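Local atomic coordinates of galactokinase (Bifidobacterium longum subsp. infantis ATCC 15697 = JCM 1222 = DSM 20088, PDB entry 6TEQ), a protein that binds 2-deoxy-2-fluoro-galactose and, as a GHMP-family galactokinase, probably phosphorylates galactose at the expense of ATP. Residues A[24-29]-A[77-82]. Numbering follows the deposited sequence. Where two conformers were deposited one is given.
Sequences VDTYGA and RVVSGV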
loop_
_atom_site.group_PDB
_atom_site.type_symbol
_atom_site.label_atom_id
_atom_site.label_comp_id
_atom_site.label_asym_id
_atom_site.label_seq_id
_atom_site.Cartn_x
_atom_site.Cartn_y
_atom_site.Cartn_z
ATOM N N VAL A 24 -19.706 1.810 -20.498
ATOM C CA VAL A 24 -20.747 1.829 -21.575
ATOM C C VAL A 24 -20.830 3.258 -22.101
ATOM O O VAL A 24 -20.849 3.431 -23.354
ATOM C CB VAL A 24 -22.097 1.273 -21.067
ATOM C CG1 VAL A 24 -23.249 1.539 -22.039
ATOM C CG2 VAL A 24 -22.024 -0.236 -20.818
ATOM N N ASP A 25 -20.833 4.271 -21.222
ATOM C CA ASP A 25 -20.832 5.708 -21.629
ATOM C C ASP A 25 -19.616 6.075 -22.512
ATOM O O ASP A 25 -19.666 7.018 -23.349
ATOM C CB ASP A 25 -20.863 6.589 -20.374
ATOM C CG ASP A 25 -22.237 6.555 -19.739
ATOM O OD1 ASP A 25 -23.163 5.959 -20.374
ATOM O OD2 ASP A 25 -22.373 7.096 -18.632
ATOM N N THR A 26 -18.482 5.467 -22.269
ATOM C CA THR A 26 -17.217 5.861 -22.906
ATOM C C THR A 26 -17.048 5.059 -24.207
ATOM O O THR A 26 -16.621 5.677 -25.204
ATOM C CB THR A 26 -16.034 5.654 -21.973
ATOM O OG1 THR A 26 -16.188 6.322 -20.734
ATOM C CG2 THR A 26 -14.766 6.105 -22.653
ATOM N N TYR A 27 -17.283 3.738 -24.157
ATOM C CA TYR A 27 -16.899 2.793 -25.237
ATOM C C TYR A 27 -18.078 2.166 -25.963
ATOM O O TYR A 27 -17.819 1.606 -27.025
ATOM C CB TYR A 27 -16.055 1.653 -24.654
ATOM C CG TYR A 27 -14.860 2.113 -23.883
ATOM C CD1 TYR A 27 -13.933 2.942 -24.468
ATOM C CD2 TYR A 27 -14.636 1.769 -22.563
ATOM C CE1 TYR A 27 -12.801 3.390 -23.806
ATOM C CE2 TYR A 27 -13.513 2.237 -21.871
ATOM C CZ TYR A 27 -12.593 3.066 -22.475
ATOM O OH TYR A 27 -11.434 3.532 -21.893
ATOM N N GLY A 28 -19.301 2.391 -25.500
ATOM C CA GLY A 28 -20.581 1.896 -26.038
ATOM C C GLY A 28 -20.782 0.429 -25.802
ATOM O O GLY A 28 -21.875 0.052 -25.374
ATOM N N ALA A 29 -19.778 -0.380 -26.122
ATOM C CA ALA A 29 -19.783 -1.848 -25.843
ATOM C C ALA A 29 -20.021 -2.121 -24.334
ATOM O O ALA A 29 -19.632 -1.292 -23.476
ATOM C CB ALA A 29 -18.468 -2.484 -26.322
ATOM N N ARG A 77 -7.143 1.611 -24.347
ATOM C CA ARG A 77 -7.938 2.789 -23.972
ATOM C C ARG A 77 -8.300 2.653 -22.495
ATOM O O ARG A 77 -8.895 1.664 -22.110
ATOM C CB ARG A 77 -9.156 3.029 -24.838
ATOM C CG ARG A 77 -8.840 3.263 -26.294
ATOM C CD ARG A 77 -10.051 3.566 -27.110
ATOM N NE ARG A 77 -10.964 2.474 -27.116
ATOM C CZ ARG A 77 -12.198 2.538 -27.581
ATOM N NH1 ARG A 77 -12.680 3.667 -28.085
ATOM N NH2 ARG A 77 -12.953 1.458 -27.525
ATOM N N VAL A 78 -8.133 3.721 -21.748
ATOM C CA VAL A 78 -8.551 3.744 -20.336
ATOM C C VAL A 78 -9.194 5.088 -20.037
ATOM O O VAL A 78 -8.754 6.141 -20.531
ATOM C CB VAL A 78 -7.358 3.466 -19.396
ATOM C CG1 VAL A 78 -6.871 2.049 -19.557
ATOM C CG2 VAL A 78 -6.231 4.413 -19.515
ATOM N N VAL A 79 -10.147 5.045 -19.132
ATOM C CA VAL A 79 -10.817 6.260 -18.637
ATOM C C VAL A 79 -10.975 6.084 -17.134
ATOM O O VAL A 79 -11.125 4.913 -16.671
ATOM C CB VAL A 79 -12.123 6.517 -19.389
ATOM C CG1 VAL A 79 -13.084 5.363 -19.157
ATOM C CG2 VAL A 79 -12.748 7.880 -19.026
ATOM N N SER A 80 -10.998 7.182 -16.408
ATOM C CA SER A 80 -11.216 7.144 -14.947
ATOM C C SER A 80 -12.373 8.040 -14.593
ATOM O O SER A 80 -12.475 9.098 -15.232
ATOM C CB SER A 80 -9.960 7.629 -14.233
ATOM O OG SER A 80 -10.186 7.879 -12.845
ATOM N N GLY A 81 -13.133 7.676 -13.561
ATOM C CA GLY A 81 -14.276 8.472 -13.088
ATOM C C GLY A 81 -13.815 9.861 -12.639
ATOM O O GLY A 81 -14.624 10.768 -12.601
ATOM N N VAL A 82 -12.574 10.043 -12.240
ATOM C CA VAL A 82 -12.163 11.435 -11.886
ATOM C C VAL A 82 -12.382 12.312 -13.123
ATOM O O VAL A 82 -13.025 13.360 -12.967
ATOM C CB VAL A 82 -10.723 11.522 -11.373
ATOM C CG1 VAL A 82 -10.606 10.837 -10.024
ATOM C CG2 VAL A 82 -9.719 10.984 -12.389
HETATM O O HOH W 1 -15.608 0.411 -28.059
#
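Tyr-27 and Thr-26, in the last turn of helix 12-27, lie against Arg-77 and Val-79 of strand 75-80: helix-on-sheet packing in a GHMP kinase, away from the sugar pocket. The apolar part centres on Val-79, whose CG1 lies 3.9 Å from CG2 of Thr-26 and 4.1 Å from CZ of Tyr-27. CG2 of Thr-26 also sits over the rim of one face of the Tyr-27 ring. CG of Tyr-27 stands anti to its own carbonyl carbon (chi1 -54°); the ring beyond it reaches the strand, where OH comes 3.3 Å from CA of Val-78.

Among the polar groups, Thr-26 spends its hydroxyl within the helix, on the carbonyl of Leu-22, and strand 125-131 holds two others: OH of Tyr-27 hydrogen-bonds the carbonyl of Ala-127, and NE of Arg-77 is salt-bridged to Asp-126. The guanidinium is tilted 49° from the ring, with CD1 of Tyr-27 above its centre, 3.5 Å from NH2. An alanine in place of Tyr-27 would probably leave the carbonyl of Ala-127 without its phenolic partner and open a gap between Val-79 and the guanidinium. One water, in the guanidinium plane, bridges side chain to helix end: it accepts from NH2 of Arg-77 at 2.9 Å and donates to O of Tyr-27 at 2.7 Å.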